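Local atomic coordinates of uncharacterized protein (Bacteroides fragilis, PDB entry 3EUR), a protein that is of unknown function but has a thioredoxin-like fold, which is consistent with a role in thiol-disulphide chemistry. Residues N5-F14 / N105-A113; L71-W82 / T94-K104. All coordinates share one frame; numbering follows the deposited sequence.

Contact 1: residues N5-F14 / N105-A113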
loop_
_atom_site.group_PDB
_atom_site.type_symbol
_atom_site.label_atom_id
_atom_site.label_comp_id
_atom_site.label_asym_id
_atom_site.label_seq_id
_atom_site.Cartn_x
_atom_site.Cartn_y
_atom_site.Cartn_z
ATOM N N ASN A 5 -3.243 1.746 -13.993
ATOM C CA ASN A 5 -3.872 1.311 -12.776
ATOM C C ASN A 5 -5.371 1.646 -12.785
ATOM O O ASN A 5 -5.968 1.698 -11.731
ATOM C CB ASN A 5 -3.180 1.859 -11.537
ATOM C CG ASN A 5 -1.685 1.644 -11.593
ATOM O OD1 ASN A 5 -0.866 2.630 -11.557
ATOM N ND2 ASN A 5 -1.314 0.430 -11.647
ATOM N N ARG A 6 -6.008 1.738 -13.957
ATOM C CA ARG A 6 -7.415 2.007 -13.974
ATOM C C ARG A 6 -8.222 0.813 -13.485
ATOM O O ARG A 6 -7.776 -0.361 -13.516
ATOM C CB ARG A 6 -7.874 2.549 -15.287
ATOM C CG ARG A 6 -8.130 1.568 -16.287
ATOM C CD ARG A 6 -8.615 2.157 -17.642
ATOM N NE ARG A 6 -9.753 3.023 -17.418
ATOM C CZ ARG A 6 -9.825 4.369 -17.521
ATOM N NH1 ARG A 6 -10.910 4.999 -17.134
ATOM N NH2 ARG A 6 -8.848 5.089 -17.991
ATOM N N LEU A 7 -9.430 1.087 -13.001
ATOM C CA LEU A 7 -10.339 0.065 -12.525
ATOM C C LEU A 7 -10.421 -1.090 -13.479
ATOM O O LEU A 7 -10.594 -0.902 -14.677
ATOM C CB LEU A 7 -11.756 0.568 -12.287
ATOM C CG LEU A 7 -11.905 1.520 -11.114
ATOM C CD1 LEU A 7 -13.257 2.234 -11.192
ATOM C CD2 LEU A 7 -11.785 0.750 -9.783
ATOM N N GLY A 8 -10.327 -2.298 -12.941
ATOM C CA GLY A 8 -10.531 -3.474 -13.714
ATOM C C GLY A 8 -9.368 -3.912 -14.582
ATOM O O GLY A 8 -9.489 -4.849 -15.371
ATOM N N THR A 9 -8.236 -3.252 -14.437
ATOM C CA THR A 9 -6.992 -3.616 -15.112
ATOM C C THR A 9 -5.938 -3.989 -14.072
ATOM O O THR A 9 -6.115 -3.750 -12.885
ATOM C CB THR A 9 -6.481 -2.481 -16.018
ATOM O OG1 THR A 9 -5.946 -1.418 -15.228
ATOM C CG2 THR A 9 -7.602 -1.998 -16.961
ATOM N N LYS A 10 -4.877 -4.650 -14.497
ATOM C CA LYS A 10 -3.857 -5.123 -13.573
ATOM C C LYS A 10 -2.966 -3.955 -13.160
ATOM O O LYS A 10 -2.413 -3.255 -14.001
ATOM C CB LYS A 10 -3.019 -6.233 -14.234
ATOM C CG LYS A 10 -2.167 -7.046 -13.298
ATOM C CD LYS A 10 -1.397 -8.162 -14.011
ATOM C CE LYS A 10 -0.740 -9.100 -13.004
ATOM N NZ LYS A 10 -0.180 -10.326 -13.674
ATOM N N ALA A 11 -2.808 -3.769 -11.859
ATOM C CA ALA A 11 -1.916 -2.746 -11.332
ATOM C C ALA A 11 -0.515 -2.983 -11.851
ATOM O O ALA A 11 -0.111 -4.131 -12.059
ATOM C CB ALA A 11 -1.940 -2.784 -9.803
ATOM N N LEU A 12 0.260 -1.913 -11.968
ATOM C CA LEU A 12 1.632 -2.020 -12.416
ATOM C C LEU A 12 2.532 -2.652 -11.379
ATOM O O LEU A 12 2.460 -2.339 -10.194
ATOM C CB LEU A 12 2.181 -0.653 -12.799
ATOM C CG LEU A 12 1.829 -0.170 -14.168
ATOM C CD1 LEU A 12 2.699 -0.894 -15.222
ATOM C CD2 LEU A 12 0.398 -0.047 -14.459
ATOM N N ASN A 13 3.403 -3.580 -11.795
ATOM C CA ASN A 13 4.318 -4.212 -10.882
ATOM C C ASN A 13 5.431 -3.298 -10.469
ATOM O O ASN A 13 5.751 -2.289 -11.148
ATOM C CB ASN A 13 4.911 -5.437 -11.552
ATOM C CG ASN A 13 5.518 -6.447 -10.624
ATOM O OD1 ASN A 13 5.177 -6.499 -9.449
ATOM N ND2 ASN A 13 6.358 -7.357 -11.193
ATOM N N PHE A 14 6.074 -3.634 -9.340
ATOM C CA PHE A 14 7.265 -2.972 -8.854
ATOM C C PHE A 14 7.948 -3.863 -7.849
ATOM O O PHE A 14 7.301 -4.723 -7.262
ATOM C CB PHE A 14 6.919 -1.580 -8.268
ATOM C CG PHE A 14 5.981 -1.661 -7.102
ATOM C CD1 PHE A 14 6.431 -1.907 -5.814
ATOM C CD2 PHE A 14 4.607 -1.549 -7.308
ATOM C CE1 PHE A 14 5.543 -2.035 -4.763
ATOM C CE2 PHE A 14 3.752 -1.668 -6.230
ATOM C CZ PHE A 14 4.216 -1.903 -5.002
ATOM N N ASN A 105 10.453 7.124 -11.389
ATOM C CA ASN A 105 11.206 7.393 -12.634
ATOM C C ASN A 105 10.485 6.898 -13.869
ATOM O O ASN A 105 10.559 7.514 -14.936
ATOM C CB ASN A 105 12.599 6.767 -12.613
ATOM C CG ASN A 105 13.550 7.434 -11.601
ATOM O OD1 ASN A 105 13.263 8.498 -11.021
ATOM N ND2 ASN A 105 14.674 6.776 -11.356
ATOM N N LYS A 106 9.718 5.819 -13.716
ATOM C CA LYS A 106 8.911 5.286 -14.793
ATOM C C LYS A 106 7.417 5.715 -14.728
ATOM O O LYS A 106 6.607 5.218 -15.505
ATOM C CB LYS A 106 9.005 3.765 -14.876
ATOM C CG LYS A 106 10.381 3.186 -15.144
ATOM C CD LYS A 106 10.215 1.797 -15.662
ATOM C CE LYS A 106 11.492 0.945 -15.501
ATOM N NZ LYS A 106 11.286 -0.525 -15.804
ATOM N N ASN A 107 7.084 6.591 -13.781
ATOM C CA ASN A 107 5.694 7.121 -13.695
ATOM C C ASN A 107 4.683 6.010 -13.595
ATOM O O ASN A 107 3.698 5.995 -14.309
ATOM C CB ASN A 107 5.360 7.941 -14.946
ATOM C CG ASN A 107 6.065 9.232 -14.948
ATOM O OD1 ASN A 107 5.767 10.123 -14.127
ATOM N ND2 ASN A 107 7.036 9.355 -15.832
ATOM N N LEU A 108 4.962 5.032 -12.747
ATOM C CA LEU A 108 4.103 3.850 -12.693
ATOM C C LEU A 108 2.777 4.073 -11.967
ATOM O O LEU A 108 1.787 3.419 -12.303
ATOM C CB LEU A 108 4.827 2.701 -12.010
ATOM C CG LEU A 108 6.106 2.175 -12.662
ATOM C CD1 LEU A 108 6.621 0.980 -11.892
ATOM C CD2 LEU A 108 5.811 1.863 -14.144
ATOM N N TYR A 109 2.781 4.974 -10.988
ATOM C CA TYR A 109 1.624 5.348 -10.198
ATOM C C TYR A 109 1.640 6.867 -10.055
ATOM O O TYR A 109 2.681 7.483 -9.948
ATOM C CB TYR A 109 1.630 4.734 -8.769
ATOM C CG TYR A 109 1.374 3.235 -8.740
ATOM C CD1 TYR A 109 0.142 2.716 -8.421
ATOM C CD2 TYR A 109 2.373 2.349 -9.056
ATOM C CE1 TYR A 109 -0.083 1.363 -8.428
ATOM C CE2 TYR A 109 2.156 0.998 -9.091
ATOM C CZ TYR A 109 0.921 0.491 -8.772
ATOM O OH TYR A 109 0.668 -0.855 -8.770
ATOM N N ASP A 110 0.469 7.464 -10.016
ATOM C CA ASP A 110 0.303 8.895 -9.751
ATOM C C ASP A 110 0.594 9.129 -8.280
ATOM O O ASP A 110 -0.107 8.585 -7.432
ATOM C CB ASP A 110 -1.123 9.293 -10.082
ATOM C CG ASP A 110 -1.428 10.756 -9.894
ATOM O OD1 ASP A 110 -0.562 11.553 -9.497
ATOM O OD2 ASP A 110 -2.595 11.119 -10.147
ATOM N N LEU A 111 1.611 9.934 -7.974
ATOM C CA LEU A 111 2.056 10.198 -6.636
ATOM C C LEU A 111 1.637 11.573 -6.121
ATOM O O LEU A 111 2.025 11.968 -5.035
ATOM C CB LEU A 111 3.579 10.039 -6.554
ATOM C CG LEU A 111 4.129 8.678 -6.935
ATOM C CD1 LEU A 111 5.621 8.672 -6.789
ATOM C CD2 LEU A 111 3.486 7.566 -6.110
ATOM N N ARG A 112 0.863 12.331 -6.899
ATOM C CA ARG A 112 0.621 13.725 -6.542
ATOM C C ARG A 112 -0.086 13.862 -5.223
ATOM O O ARG A 112 0.135 14.844 -4.525
ATOM C CB ARG A 112 -0.157 14.427 -7.621
ATOM C CG ARG A 112 0.701 14.645 -8.841
ATOM C CD ARG A 112 -0.105 15.234 -9.992
ATOM N NE ARG A 112 -1.078 14.252 -10.441
ATOM C CZ ARG A 112 -2.058 14.460 -11.305
ATOM N NH1 ARG A 112 -2.227 15.664 -11.814
ATOM N NH2 ARG A 112 -2.865 13.467 -11.616
ATOM N N ALA A 113 -0.969 12.921 -4.905
ATOM C CA ALA A 113 -1.803 13.051 -3.726
ATOM C C ALA A 113 -1.584 11.997 -2.675
ATOM O O ALA A 113 -2.519 11.631 -1.943
ATOM C CB ALA A 113 -3.290 13.011 -4.156
#
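Tyr-109 and Phe-14 are brought together by contrasting first torsions: CG of Tyr-109 stands anti to its own carbonyl carbon (chi1 -71°), carrying the ring to the 5-14 loop, whereas CG of Phe-14 sits between backbone N and carbonyl carbon (chi1 61°), which brings its ring against that of Tyr-109. The two side chains cross at about a right angle, with Phe-14 CD2 4.0 Å from Tyr-109 CE2. At the far end of the tyrosine, the hydroxyl donates to the backbone carbonyl of Leu-12, Tyr-109 OH to Leu-12 O being 2.7 Å; it lies in the carbonyl plane, on a lone pair, which tethers the phenol end to the loop. Ala-11 CB packs against the same hydroxyl, 3.4 Å from Tyr-109 OH. Over one face of the ring lies the side-chain amide of Asn-5, nearly flat on it with the planes 14° apart, its CG 3.6 Å from Tyr-109 CE1.

In this thioredoxin-like fold the contact ties the irregular N-terminal segment that leads into strand 15-18 to the connection between helix 102-105 and strand 116-120. The helix ends in a Schellman motif at Asn-107, and Leu-108 follows directly. Its isobutyl group forms the more peripheral part of the contact: CD2 lies 4.3 Å from Leu-12 CD1, while CD1 approaches the backbone carbonyl at Asn-13 O to 3.5 Å. Asn-13 starts away from 105-113, and its OD1 accepts from the backbone N of Tyr-27. Deeper in, Tyr-109 meets Tyr-118 edge-to-face and packs on Leu-26, Leu-36 and Ile-103, all of which Phe-14 also touches. Beyond the tyrosine, the connection bends through an Asx turn in which Asp-110 OD1 accepts from the backbone N of Arg-112, whose guanidinium also grips that carboxylate side-on.

Contact 2: residues L71-W82 / T94-K104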
loop_
_atom_site.group_PDB
_atom_site.type_symbol
_atom_site.label_atom_id
_atom_site.label_comp_id
_atom_site.label_asym_id
_atom_site.label_seq_id
_atom_site.Cartn_x
_atom_site.Cartn_y
_atom_site.Cartn_z
ATOM N N LEU A 71 0.170 -3.787 1.918
ATOM C CA LEU A 71 1.502 -3.586 1.360
ATOM C C LEU A 71 1.718 -2.092 1.308
ATOM O O LEU A 71 1.108 -1.390 0.507
ATOM C CB LEU A 71 1.583 -4.222 -0.029
ATOM C CG LEU A 71 2.952 -4.092 -0.705
ATOM C CD1 LEU A 71 4.053 -4.698 0.106
ATOM C CD2 LEU A 71 2.859 -4.720 -2.087
ATOM N N SER A 72 2.537 -1.589 2.225
ATOM C CA SER A 72 2.909 -0.193 2.239
ATOM C C SER A 72 4.150 0.025 1.398
ATOM O O SER A 72 5.136 -0.734 1.503
ATOM C CB SER A 72 3.176 0.282 3.644
ATOM O OG SER A 72 4.063 1.401 3.709
ATOM N N ILE A 73 4.145 1.047 0.565
ATOM C CA ILE A 73 5.267 1.338 -0.318
ATOM C C ILE A 73 5.631 2.803 -0.254
ATOM O O ILE A 73 4.778 3.680 -0.486
ATOM C CB ILE A 73 4.998 0.894 -1.775
ATOM C CG1 ILE A 73 6.216 1.118 -2.676
ATOM C CG2 ILE A 73 3.814 1.534 -2.437
ATOM C CD1 ILE A 73 7.478 0.300 -2.269
ATOM N N TYR A 74 6.898 3.054 0.026
ATOM C CA TYR A 74 7.474 4.380 0.023
ATOM C C TYR A 74 8.204 4.613 -1.269
ATOM O O TYR A 74 9.163 3.895 -1.578
ATOM C CB TYR A 74 8.441 4.481 1.194
ATOM C CG TYR A 74 9.207 5.785 1.252
ATOM C CD1 TYR A 74 8.583 6.964 1.488
ATOM C CD2 TYR A 74 10.564 5.818 1.179
ATOM C CE1 TYR A 74 9.287 8.149 1.545
ATOM C CE2 TYR A 74 11.277 7.023 1.214
ATOM C CZ TYR A 74 10.632 8.169 1.426
ATOM O OH TYR A 74 11.328 9.360 1.484
ATOM N N PRO A 75 7.782 5.626 -2.074
ATOM C CA PRO A 75 8.348 5.773 -3.428
ATOM C C PRO A 75 9.403 6.862 -3.558
ATOM O O PRO A 75 9.868 7.129 -4.658
ATOM C CB PRO A 75 7.137 6.176 -4.235
ATOM C CG PRO A 75 6.373 7.045 -3.284
ATOM C CD PRO A 75 6.503 6.377 -1.958
ATOM N N ASP A 76 9.702 7.535 -2.482
ATOM C CA ASP A 76 10.605 8.715 -2.502
ATOM C C ASP A 76 12.010 8.400 -1.964
ATOM O O ASP A 76 12.370 7.246 -1.789
ATOM C CB ASP A 76 9.967 9.865 -1.746
ATOM C CG ASP A 76 8.690 10.377 -2.404
ATOM O OD1 ASP A 76 8.619 10.348 -3.643
ATOM O OD2 ASP A 76 7.758 10.743 -1.646
ATOM N N GLU A 77 12.841 9.430 -1.741
ATOM C CA GLU A 77 14.328 9.289 -1.559
ATOM C C GLU A 77 14.835 9.224 -0.143
ATOM O O GLU A 77 16.027 8.912 0.079
ATOM C CB GLU A 77 15.058 10.493 -2.214
ATOM C CG GLU A 77 14.850 10.567 -3.700
ATOM C CD GLU A 77 13.541 11.221 -4.078
ATOM O OE1 GLU A 77 12.797 11.676 -3.167
ATOM O OE2 GLU A 77 13.238 11.263 -5.286
ATOM N N GLU A 78 14.010 9.542 0.847
ATOM C CA GLU A 78 14.501 9.719 2.213
ATOM C C GLU A 78 14.461 8.437 2.982
ATOM O O GLU A 78 13.683 8.280 3.950
ATOM C CB GLU A 78 13.717 10.814 2.944
ATOM C CG GLU A 78 13.778 12.109 2.255
ATOM C CD GLU A 78 15.209 12.582 2.157
ATOM O OE1 GLU A 78 15.911 12.551 3.197
ATOM O OE2 GLU A 78 15.638 12.912 1.042
ATOM N N LEU A 79 15.349 7.534 2.597
ATOM C CA LEU A 79 15.366 6.218 3.197
ATOM C C LEU A 79 15.600 6.302 4.699
ATOM O O LEU A 79 15.007 5.581 5.462
ATOM C CB LEU A 79 16.367 5.298 2.492
ATOM C CG LEU A 79 16.416 3.870 3.063
ATOM C CD1 LEU A 79 15.055 3.185 2.984
ATOM C CD2 LEU A 79 17.472 3.019 2.377
ATOM N N ASP A 80 16.509 7.175 5.140
ATOM C CA ASP A 80 16.773 7.255 6.569
ATOM C C ASP A 80 15.518 7.658 7.387
ATOM O O ASP A 80 15.273 7.151 8.477
ATOM C CB ASP A 80 17.999 8.172 6.824
ATOM C CG ASP A 80 19.326 7.480 6.457
ATOM O OD1 ASP A 80 19.286 6.313 6.024
ATOM O OD2 ASP A 80 20.424 8.059 6.644
ATOM N N GLU A 81 14.757 8.575 6.848
ATOM C CA GLU A 81 13.503 9.010 7.460
ATOM C C GLU A 81 12.401 7.960 7.420
ATOM O O GLU A 81 11.663 7.813 8.397
ATOM C CB GLU A 81 12.993 10.243 6.751
ATOM C CG GLU A 81 11.887 10.940 7.519
ATOM C CD GLU A 81 11.460 12.236 6.861
ATOM O OE1 GLU A 81 12.160 12.627 5.900
ATOM O OE2 GLU A 81 10.427 12.845 7.294
ATOM N N TRP A 82 12.230 7.293 6.279
ATOM C CA TRP A 82 11.398 6.090 6.252
ATOM C C TRP A 82 11.858 5.108 7.319
ATOM O O TRP A 82 11.034 4.573 8.072
ATOM C CB TRP A 82 11.464 5.430 4.913
ATOM C CG TRP A 82 10.572 4.232 4.849
ATOM C CD1 TRP A 82 9.232 4.236 4.590
ATOM C CD2 TRP A 82 10.954 2.885 5.054
ATOM N NE1 TRP A 82 8.739 2.965 4.660
ATOM C CE2 TRP A 82 9.792 2.108 4.882
ATOM C CE3 TRP A 82 12.166 2.238 5.318
ATOM C CZ2 TRP A 82 9.800 0.712 5.014
ATOM C CZ3 TRP A 82 12.168 0.845 5.486
ATOM C CH2 TRP A 82 10.989 0.108 5.286
ATOM N N THR A 94 3.177 -5.382 5.397
ATOM C CA THR A 94 4.428 -5.534 4.661
ATOM C C THR A 94 4.851 -4.133 4.246
ATOM O O THR A 94 4.156 -3.493 3.470
ATOM C CB THR A 94 4.233 -6.464 3.497
ATOM O OG1 THR A 94 3.764 -7.748 3.970
ATOM C CG2 THR A 94 5.573 -6.632 2.728
ATOM N N ASN A 95 5.952 -3.641 4.810
ATOM C CA ASN A 95 6.323 -2.256 4.723
ATOM C C ASN A 95 7.640 -2.130 3.953
ATOM O O ASN A 95 8.662 -2.521 4.462
ATOM C CB ASN A 95 6.405 -1.717 6.167
ATOM C CG ASN A 95 5.069 -1.933 6.969
ATOM O OD1 ASN A 95 4.007 -1.480 6.495
ATOM N ND2 ASN A 95 5.123 -2.580 8.209
ATOM N N GLY A 96 7.598 -1.634 2.726
ATOM C CA GLY A 96 8.768 -1.565 1.891
ATOM C C GLY A 96 9.008 -0.209 1.277
ATOM O O GLY A 96 8.167 0.680 1.326
ATOM N N TYR A 97 10.192 -0.067 0.709
ATOM C CA TYR A 97 10.567 1.115 -0.065
ATOM C C TYR A 97 11.004 0.726 -1.469
ATOM O O TYR A 97 11.379 -0.401 -1.753
ATOM C CB TYR A 97 11.650 1.943 0.666
ATOM C CG TYR A 97 12.960 1.229 0.871
ATOM C CD1 TYR A 97 14.016 1.403 -0.029
ATOM C CD2 TYR A 97 13.176 0.417 1.972
ATOM C CE1 TYR A 97 15.265 0.768 0.185
ATOM C CE2 TYR A 97 14.418 -0.180 2.196
ATOM C CZ TYR A 97 15.435 0.004 1.297
ATOM O OH TYR A 97 16.656 -0.611 1.559
ATOM N N ASP A 98 10.962 1.719 -2.344
ATOM C CA ASP A 98 11.305 1.558 -3.727
ATOM C C ASP A 98 12.755 1.972 -3.929
ATOM O O ASP A 98 13.068 3.138 -4.181
ATOM C CB ASP A 98 10.370 2.453 -4.548
ATOM C CG ASP A 98 10.530 2.305 -6.060
ATOM O OD1 ASP A 98 11.515 1.688 -6.525
ATOM O OD2 ASP A 98 9.685 2.915 -6.755
ATOM N N LYS A 99 13.648 1.003 -3.759
ATOM C CA LYS A 99 15.072 1.316 -3.687
ATOM C C LYS A 99 15.558 2.066 -4.893
ATOM O O LYS A 99 16.296 3.044 -4.751
ATOM C CB LYS A 99 15.895 0.039 -3.508
ATOM C CG LYS A 99 17.421 0.359 -3.339
ATOM C CD LYS A 99 18.241 -0.797 -2.867
ATOM C CE LYS A 99 19.750 -0.420 -2.948
ATOM N NZ LYS A 99 20.646 -1.603 -3.138
ATOM N N GLU A 100 15.182 1.597 -6.057
ATOM C CA GLU A 100 15.646 2.149 -7.317
ATOM C C GLU A 100 14.838 3.362 -7.816
ATOM O O GLU A 100 15.110 3.886 -8.889
ATOM C CB GLU A 100 15.540 1.036 -8.355
ATOM C CG GLU A 100 15.939 -0.415 -7.841
ATOM C CD GLU A 100 14.849 -1.159 -6.968
ATOM O OE1 GLU A 100 13.755 -0.608 -6.756
ATOM O OE2 GLU A 100 15.096 -2.306 -6.469
ATOM N N LEU A 101 13.798 3.741 -7.076
ATOM C CA LEU A 101 12.889 4.831 -7.461
ATOM C C LEU A 101 12.206 4.594 -8.806
ATOM O O LEU A 101 12.005 5.504 -9.620
ATOM C CB LEU A 101 13.636 6.173 -7.476
ATOM C CG LEU A 101 14.377 6.463 -6.174
ATOM C CD1 LEU A 101 15.242 7.732 -6.374
ATOM C CD2 LEU A 101 13.431 6.617 -4.975
ATOM N N VAL A 102 11.810 3.370 -9.054
ATOM C CA VAL A 102 11.175 2.970 -10.283
ATOM C C VAL A 102 9.779 3.563 -10.462
ATOM O O VAL A 102 9.408 4.021 -11.535
ATOM C CB VAL A 102 11.242 1.455 -10.459
ATOM C CG1 VAL A 102 10.606 1.058 -11.735
ATOM C CG2 VAL A 102 12.706 0.939 -10.390
ATOM N N ILE A 103 8.989 3.552 -9.399
ATOM C CA ILE A 103 7.654 4.098 -9.490
ATOM C C ILE A 103 7.696 5.563 -9.945
ATOM O O ILE A 103 6.952 5.940 -10.850
ATOM C CB ILE A 103 6.863 3.938 -8.165
ATOM C CG1 ILE A 103 6.608 2.455 -7.835
ATOM C CG2 ILE A 103 5.576 4.724 -8.239
ATOM C CD1 ILE A 103 6.167 2.195 -6.414
ATOM N N LYS A 104 8.584 6.335 -9.343
ATOM C CA LYS A 104 8.748 7.733 -9.773
ATOM C C LYS A 104 9.337 7.812 -11.160
ATOM O O LYS A 104 8.797 8.507 -12.050
ATOM C CB LYS A 104 9.782 8.380 -8.889
ATOM C CG LYS A 104 9.274 8.793 -7.639
ATOM C CD LYS A 104 10.382 9.534 -6.771
ATOM C CE LYS A 104 10.182 10.986 -6.721
ATOM N NZ LYS A 104 10.533 11.515 -5.349
HETATM O O HOH W 1 9.826 5.635 -6.941
HETATM O O HOH W 2 13.189 4.632 -1.904
#
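Lys-104 NZ bridges two carboxylates, 2.7 Å from Glu-77 OE2 and 2.8 Å from Asp-76 OD1. Bends at chi3 (105°) and chi4 swing the amine onto both; the other oxygen of Asp-76 bonds Asn-40. One water donates to Pro-75 O and Asp-98 OD2 and accepts from Lys-104 N, while a second water joins Asp-76 O to Asp-98 O. The Asp-98 carboxylate also takes the backbone N-H groups of Val-102 and Ile-103 at the start of helix 102-105.

Strands 71-74 and 94-97 run parallel through four backbone bonds; the straightest, Gly-96 N to Ser-72 O, is 2.9 Å. On the Tyr-97 side of the sheet, Leu-79 CD1 stands over the phenol centre, 3.3 Å from the Tyr-97 centroid, a CH-pi contact. Tyr-97 CD2 in turn lies over a face of the Trp-82 indole, 3.7 Å from Trp-82 CZ3. On the other side Ile-73 CG1 meets Ile-103 CD1 at 3.9 Å.

Strand 68-74, helix 79-85 and strand 94-97 form a beta-alpha-beta unit, with helix 79-85 packed over strand 94-97, strand 33-38 bordering strand 68-74, and strand 15-18 flanking strand 94-97.

In the fold
Contact 2 belongs to the framework of the fold: paired parallel strands with a helix packed on one face, held by backbone bonds, with charges and waters gathered beyond the strand ends, between a loop and helix 102-105. Its strand residues 71-74 are buried, whereas Glu-77 of the salt bridge is exposed. Contact 1 joins two irregular segments and centres on a buried tyrosine whose hydroxyl bonds the opposite backbone; Leu-12 and Leu-108 there are partly exposed. The contacts meet at helix 102-105, whose Ile-103 carbonyl probably accepts from Leu-108 N, and where Phe-14 CE1 packs 3.8 Å from Ile-73 CG1. The Ile-103 side chain packs on Ile-73 in contact 2 and touches Phe-14 and Tyr-109 of contact 1.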